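Local coordinates for AbiEi antitoxin C-terminal domain-containing protein (Mycobacterium tuberculosis, PDB 1ZEL) that is of unknown function but probably binds DNA through a winged helix-turn-helix region and carries a domain of the AbiEi antitoxin family, at residues Y87-S92 with A139-V144; A109-G114 with R118-R123. All coordinates share one frame; numbering follows the deposited sequence. Where two conformers were deposited one is given.

Contact 1: Y87-S92 with A139-V144. With FMT (formic acid), chain F.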
loop_
_atom_site.group_PDB
_atom_site.type_symbol
_atom_site.label_atom_id
_atom_site.label_comp_id
_atom_site.label_asym_id
_atom_site.label_seq_id
_atom_site.Cartn_x
_atom_site.Cartn_y
_atom_site.Cartn_z
ATOM N N TYR A 87 -7.698 -1.015 4.987
ATOM C CA TYR A 87 -6.760 -2.090 4.753
ATOM C C TYR A 87 -7.258 -3.436 5.234
ATOM O O TYR A 87 -6.490 -4.385 5.292
ATOM C CB TYR A 87 -5.402 -1.767 5.386
ATOM C CG TYR A 87 -4.761 -0.471 4.860
ATOM C CD1 TYR A 87 -4.707 -0.194 3.491
ATOM C CD2 TYR A 87 -4.203 0.442 5.729
ATOM C CE1 TYR A 87 -4.139 0.986 3.007
ATOM C CE2 TYR A 87 -3.615 1.620 5.258
ATOM C CZ TYR A 87 -3.588 1.880 3.894
ATOM O OH TYR A 87 -2.988 3.039 3.444
ATOM N N LEU A 88 -8.547 -3.542 5.543
ATOM C CA LEU A 88 -9.060 -4.806 6.056
ATOM C C LEU A 88 -8.842 -5.994 5.108
ATOM O O LEU A 88 -8.563 -7.096 5.576
ATOM C CB LEU A 88 -10.536 -4.691 6.502
ATOM C CG LEU A 88 -10.792 -4.392 7.970
ATOM C CD1 LEU A 88 -12.289 -4.186 8.252
ATOM C CD2 LEU A 88 -10.195 -5.476 8.902
ATOM N N PRO A 89 -8.964 -5.788 3.771
ATOM C CA PRO A 89 -8.564 -6.892 2.877
ATOM C C PRO A 89 -7.144 -7.440 3.125
ATOM O O PRO A 89 -6.933 -8.656 3.073
ATOM C CB PRO A 89 -8.653 -6.264 1.480
ATOM C CG PRO A 89 -9.693 -5.142 1.634
ATOM C CD PRO A 89 -9.527 -4.631 3.026
ATOM N N LEU A 90 -6.181 -6.560 3.379
ATOM C CA LEU A 90 -4.809 -6.995 3.631
ATOM C C LEU A 90 -4.639 -7.608 5.014
ATOM O O LEU A 90 -3.918 -8.597 5.188
ATOM C CB LEU A 90 -3.834 -5.836 3.433
ATOM C CG LEU A 90 -3.714 -5.383 1.977
ATOM C CD1 LEU A 90 -2.873 -4.131 1.901
ATOM C CD2 LEU A 90 -3.113 -6.494 1.103
ATOM N N ARG A 91 -5.271 -7.004 6.015
ATOM C CA ARG A 91 -5.279 -7.610 7.345
ATOM C C ARG A 91 -5.943 -8.981 7.303
ATOM O O ARG A 91 -5.538 -9.872 8.040
ATOM C CB ARG A 91 -5.995 -6.707 8.354
ATOM C CG ARG A 91 -5.408 -5.287 8.404
ATOM C CD ARG A 91 -5.933 -4.529 9.601
ATOM N NE ARG A 91 -5.988 -3.092 9.338
ATOM C CZ ARG A 91 -4.949 -2.257 9.451
ATOM N NH1 ARG A 91 -3.764 -2.701 9.843
ATOM N NH2 ARG A 91 -5.105 -0.965 9.182
ATOM N N SER A 92 -6.970 -9.163 6.476
ATOM C CA SER A 92 -7.566 -10.514 6.383
ATOM C C SER A 92 -6.608 -11.553 5.800
ATOM O O SER A 92 -6.636 -12.748 6.172
ATOM C CB SER A 92 -8.902 -10.498 5.628
ATOM O OG SER A 92 -8.747 -10.623 4.231
ATOM N N ALA A 139 -7.888 -9.905 -5.704
ATOM C CA ALA A 139 -7.609 -9.168 -6.956
ATOM C C ALA A 139 -8.448 -7.888 -7.135
ATOM O O ALA A 139 -7.946 -6.880 -7.625
ATOM C CB ALA A 139 -7.774 -10.093 -8.161
ATOM N N SER A 140 -9.717 -7.933 -6.723
ATOM C CA SER A 140 -10.631 -6.787 -6.814
ATOM C C SER A 140 -10.313 -5.668 -5.837
ATOM O O SER A 140 -10.915 -4.596 -5.915
ATOM C CB SER A 140 -12.072 -7.218 -6.535
ATOM O OG SER A 140 -12.591 -8.050 -7.560
ATOM N N TYR A 141 -9.412 -5.932 -4.901
ATOM C CA TYR A 141 -9.172 -5.050 -3.746
ATOM C C TYR A 141 -7.773 -4.446 -3.721
ATOM O O TYR A 141 -7.543 -3.449 -3.039
ATOM C CB TYR A 141 -9.449 -5.823 -2.428
ATOM C CG TYR A 141 -10.890 -6.312 -2.342
ATOM C CD1 TYR A 141 -11.254 -7.580 -2.797
ATOM C CD2 TYR A 141 -11.883 -5.486 -1.846
ATOM C CE1 TYR A 141 -12.578 -8.004 -2.753
ATOM C CE2 TYR A 141 -13.196 -5.897 -1.791
ATOM C CZ TYR A 141 -13.540 -7.151 -2.239
ATOM O OH TYR A 141 -14.860 -7.516 -2.168
ATOM N N VAL A 142 -6.857 -5.043 -4.478
ATOM C CA VAL A 142 -5.448 -4.702 -4.423
ATOM C C VAL A 142 -4.876 -4.600 -5.848
ATOM O O VAL A 142 -5.334 -5.295 -6.739
ATOM C CB VAL A 142 -4.689 -5.770 -3.571
ATOM C CG1 VAL A 142 -3.227 -5.520 -3.557
ATOM C CG2 VAL A 142 -5.211 -5.801 -2.137
ATOM N N SER A 143 -3.893 -3.731 -6.063
ATOM C CA SER A 143 -3.173 -3.750 -7.327
ATOM C C SER A 143 -1.730 -4.054 -6.966
ATOM O O SER A 143 -1.210 -3.514 -5.994
ATOM C CB SER A 143 -3.294 -2.416 -8.053
ATOM O OG SER A 143 -2.613 -1.424 -7.334
ATOM N N VAL A 144 -1.093 -4.957 -7.705
ATOM C CA VAL A 144 0.216 -5.450 -7.310
ATOM C C VAL A 144 1.289 -4.890 -8.232
ATOM O O VAL A 144 1.135 -4.934 -9.439
ATOM C CB VAL A 144 0.276 -7.004 -7.339
ATOM C CG1 VAL A 144 1.639 -7.472 -6.853
ATOM C CG2 VAL A 144 -0.846 -7.625 -6.473
HETATM C C FMT F . -5.132 4.325 1.589
HETATM O O1 FMT F . -5.525 4.891 2.617
HETATM O O2 FMT F . -3.944 4.044 1.365
#

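Contact 2: A109-G114 with R118-R123. With FMT (formic acid), chain F.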
loop_
_atom_site.group_PDB
_atom_site.type_symbol
_atom_site.label_atom_id
_atom_site.label_comp_id
_atom_site.label_asym_id
_atom_site.label_seq_id
_atom_site.Cartn_x
_atom_site.Cartn_y
_atom_site.Cartn_z
ATOM N N ALA A 109 1.769 4.093 0.222
ATOM C CA ALA A 109 3.045 4.433 0.829
ATOM C C ALA A 109 3.261 5.947 0.785
ATOM O O ALA A 109 3.647 6.538 1.792
ATOM C CB ALA A 109 4.174 3.740 0.111
ATOM N N ALA A 110 3.016 6.577 -0.369
ATOM C CA ALA A 110 3.199 8.032 -0.512
ATOM C C ALA A 110 2.291 8.802 0.446
ATOM O O ALA A 110 2.665 9.864 0.988
ATOM C CB ALA A 110 2.899 8.462 -1.972
ATOM N N TRP A 111 1.073 8.297 0.636
ATOM C CA TRP A 111 0.088 8.974 1.471
ATOM C C TRP A 111 0.562 9.019 2.919
ATOM O O TRP A 111 0.603 10.074 3.537
ATOM C CB TRP A 111 -1.281 8.275 1.331
ATOM C CG TRP A 111 -2.290 8.585 2.409
ATOM C CD1 TRP A 111 -2.807 7.712 3.327
ATOM C CD2 TRP A 111 -2.923 9.853 2.667
ATOM N NE1 TRP A 111 -3.715 8.350 4.133
ATOM C CE2 TRP A 111 -3.808 9.661 3.748
ATOM C CE3 TRP A 111 -2.838 11.116 2.076
ATOM C CZ2 TRP A 111 -4.584 10.686 4.273
ATOM C CZ3 TRP A 111 -3.605 12.152 2.610
ATOM C CH2 TRP A 111 -4.468 11.924 3.697
ATOM N N HIS A 112 0.969 7.874 3.451
ATOM C CA HIS A 112 1.388 7.810 4.844
ATOM C C HIS A 112 2.752 8.459 5.097
ATOM O O HIS A 112 3.001 8.918 6.210
ATOM C CB HIS A 112 1.343 6.368 5.350
ATOM C CG HIS A 112 -0.045 5.795 5.412
ATOM N ND1 HIS A 112 -1.023 6.302 6.249
ATOM C CD2 HIS A 112 -0.612 4.752 4.758
ATOM C CE1 HIS A 112 -2.140 5.611 6.086
ATOM N NE2 HIS A 112 -1.917 4.662 5.188
ATOM N N LEU A 113 3.605 8.506 4.073
ATOM C CA LEU A 113 4.901 9.180 4.142
ATOM C C LEU A 113 4.708 10.691 4.023
ATOM O O LEU A 113 5.604 11.477 4.379
ATOM C CB LEU A 113 5.835 8.695 3.021
ATOM C CG LEU A 113 6.485 7.311 3.139
ATOM C CD1 LEU A 113 7.270 6.936 1.859
ATOM C CD2 LEU A 113 7.372 7.234 4.393
ATOM N N GLY A 114 3.536 11.094 3.545
ATOM C CA GLY A 114 3.152 12.519 3.577
ATOM C C GLY A 114 3.313 13.288 2.284
ATOM O O GLY A 114 3.256 14.523 2.289
ATOM N N ARG A 118 -4.187 14.425 -1.065
ATOM C CA ARG A 118 -5.483 13.790 -0.837
ATOM C C ARG A 118 -5.294 12.329 -0.537
ATOM O O ARG A 118 -4.463 11.671 -1.160
ATOM C CB ARG A 118 -6.382 13.900 -2.082
ATOM C CG ARG A 118 -6.649 15.314 -2.631
ATOM C CD ARG A 118 -7.012 16.305 -1.537
ATOM N NE ARG A 118 -8.282 16.002 -0.881
ATOM C CZ ARG A 118 -8.515 16.215 0.409
ATOM N NH1 ARG A 118 -7.558 16.712 1.172
ATOM N NH2 ARG A 118 -9.700 15.931 0.937
ATOM N N GLN A 119 -6.081 11.812 0.401
ATOM C CA GLN A 119 -6.087 10.387 0.639
ATOM C C GLN A 119 -6.477 9.679 -0.641
ATOM O O GLN A 119 -7.494 10.013 -1.251
ATOM C CB GLN A 119 -7.045 9.982 1.754
ATOM C CG GLN A 119 -6.998 8.479 2.028
ATOM C CD GLN A 119 -7.933 8.045 3.133
ATOM O OE1 GLN A 119 -8.582 8.868 3.766
ATOM N NE2 GLN A 119 -7.988 6.732 3.384
ATOM N N PRO A 120 -5.668 8.699 -1.051
ATOM C CA PRO A 120 -6.031 7.980 -2.250
ATOM C C PRO A 120 -7.158 6.979 -1.970
ATOM O O PRO A 120 -7.337 6.492 -0.846
ATOM C CB PRO A 120 -4.728 7.261 -2.616
ATOM C CG PRO A 120 -4.073 7.004 -1.326
ATOM C CD PRO A 120 -4.410 8.199 -0.468
ATOM N N ASP A 121 -7.934 6.694 -2.996
ATOM C CA ASP A 121 -8.963 5.687 -2.885
ATOM C C ASP A 121 -8.756 4.673 -4.010
ATOM O O ASP A 121 -7.860 4.829 -4.837
ATOM C CB ASP A 121 -10.369 6.318 -2.898
ATOM C CG ASP A 121 -10.621 7.229 -4.111
ATOM O OD1 ASP A 121 -10.078 6.980 -5.219
ATOM O OD2 ASP A 121 -11.402 8.200 -3.951
ATOM N N GLY A 122 -9.571 3.636 -4.030
ATOM C CA GLY A 122 -9.456 2.627 -5.071
ATOM C C GLY A 122 -8.783 1.391 -4.534
ATOM O O GLY A 122 -8.661 1.211 -3.317
ATOM N N ARG A 123 -8.326 0.539 -5.436
ATOM C CA ARG A 123 -7.636 -0.661 -5.008
ATOM C C ARG A 123 -6.354 -0.285 -4.271
ATOM O O ARG A 123 -5.736 0.744 -4.560
ATOM C CB ARG A 123 -7.374 -1.580 -6.188
ATOM C CG ARG A 123 -8.674 -2.018 -6.846
ATOM C CD ARG A 123 -8.405 -3.092 -7.860
ATOM N NE ARG A 123 -7.377 -2.678 -8.804
ATOM C CZ ARG A 123 -6.663 -3.519 -9.543
ATOM N NH1 ARG A 123 -6.864 -4.830 -9.440
ATOM N NH2 ARG A 123 -5.744 -3.051 -10.380
HETATM C C FMT F . -5.132 4.325 1.589
HETATM O O1 FMT F . -5.525 4.891 2.617
HETATM O O2 FMT F . -3.944 4.044 1.365
#

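Contact 1: Y87-S92 with A139-V144
Tyr87 OH has two polar partners: O2 of a formic acid molecule, 2.5 Å away and close to the plane of the phenol ring, unusually short for a hydrogen bond and so of doubtful exact length, and His112 NE2, to which it is probably hydrogen-bonded. Tyr87 is the N-cap residue of helix 88-96, whose first turn packs against strand 142-145, an outermost strand of a mixed three-stranded sheet, and the turn leading into it. Two small apolar pairs join the helix to the strand and to the turn before it. Pro89 turns its ring toward Tyr141, with CB 4.0 Å from Tyr141 CB and CG 4.1 Å from Tyr141 CD2; the two side chains cross at about a right angle, and Pro89 CG meets the phenol ring obliquely. The next residue, Leu90, reaches the strand with its branch end: CD2 lies 3.9 Å from Val142 CG2 in the conformer given, one of two deposited for Val142. CG anti to the carbonyl carbon (chi1 -68°) brings that end nearer the strand than CB is, and the side chain also touches Ile124, Ile126 and Leu104. Arg91 makes a salt bridge to Asp85 through NE, while its NH2 sits in plane at the edge of the Tyr87 ring and bonds to Thr176. Within the helix, Ser92 OG donates to Pro89 O over 2.9 Å, tilted 34° from the carbonyl plane.

Contact 2: A109-G114 with R118-R123
The C-terminal end of helix 106-113 and the loop that leads on to strand 124-127 close on each other through one aromatic side chain, Trp111. Gly114 is the first residue to leave helical backbone angles; it has positive phi (100°), and its N makes weak bonds to Ala110 O and Trp111 O, a Schellman motif. The chain then returns so that residues 118-120 run across one face of the Trp111 indole. Gln119 CA stands 3.5 Å from the centroid of the six-membered ring and almost on its normal, a CH-pi contact. Pro120 CD makes a second one on the same face, 4.0 Å from the centroid of the five-membered ring, and also lies 3.6 Å from Trp111 CG. At the far end of the indole the backbone itself is close, with Gln119 N 3.3 Å from Trp111 CZ3. The indole reaches the loop because Trp111 CG lies anti to the backbone N (chi1 163°), turned toward the returning chain.

Gln119 is fully extended. Its CB rests 3.6 Å from Trp111 CZ2, its CG follows the indole toward NE1, and its amide plane is only 9° from that of the ring. The extension carries NE2 to the formic acid, probably from the crystallisation liquor, where it donates to O1 over 3.2 Å; Ser108 OG bonds the same molecule. On the helix side, Trp111 CD1 sits 3.5 Å above the centre of the His112 ring. Arg118 N is hydrogen-bonded to Asp202 OD1, tying this part of the loop to helix 200-203. The Schellman motif and the returning loop laid over the tryptophan face by CH-pi contacts are what mark this helix end.

In the fold
Contact 2 is nested within the chain loop that contact 1 closes, and their centres lie about 14 Å apart. Contact 1 is partly buried and sets a helix N-terminus against an outermost strand and the turn before it through small apolar contacts; contact 2 lies at the surface and relies on an aromatic face beneath a loop. They concern different helices but one sheet: segment 118-123 leads into strand 124-127, which pairs with strand 142-145 of contact 1. Polar links bridge them: Tyr87 OH probably bonds His112 NE2, the formic acid meets both contacts, and Arg123 NH1 probably hydrogen-bonds to Ala139 O, joining the loop before one strand to the turn before the next.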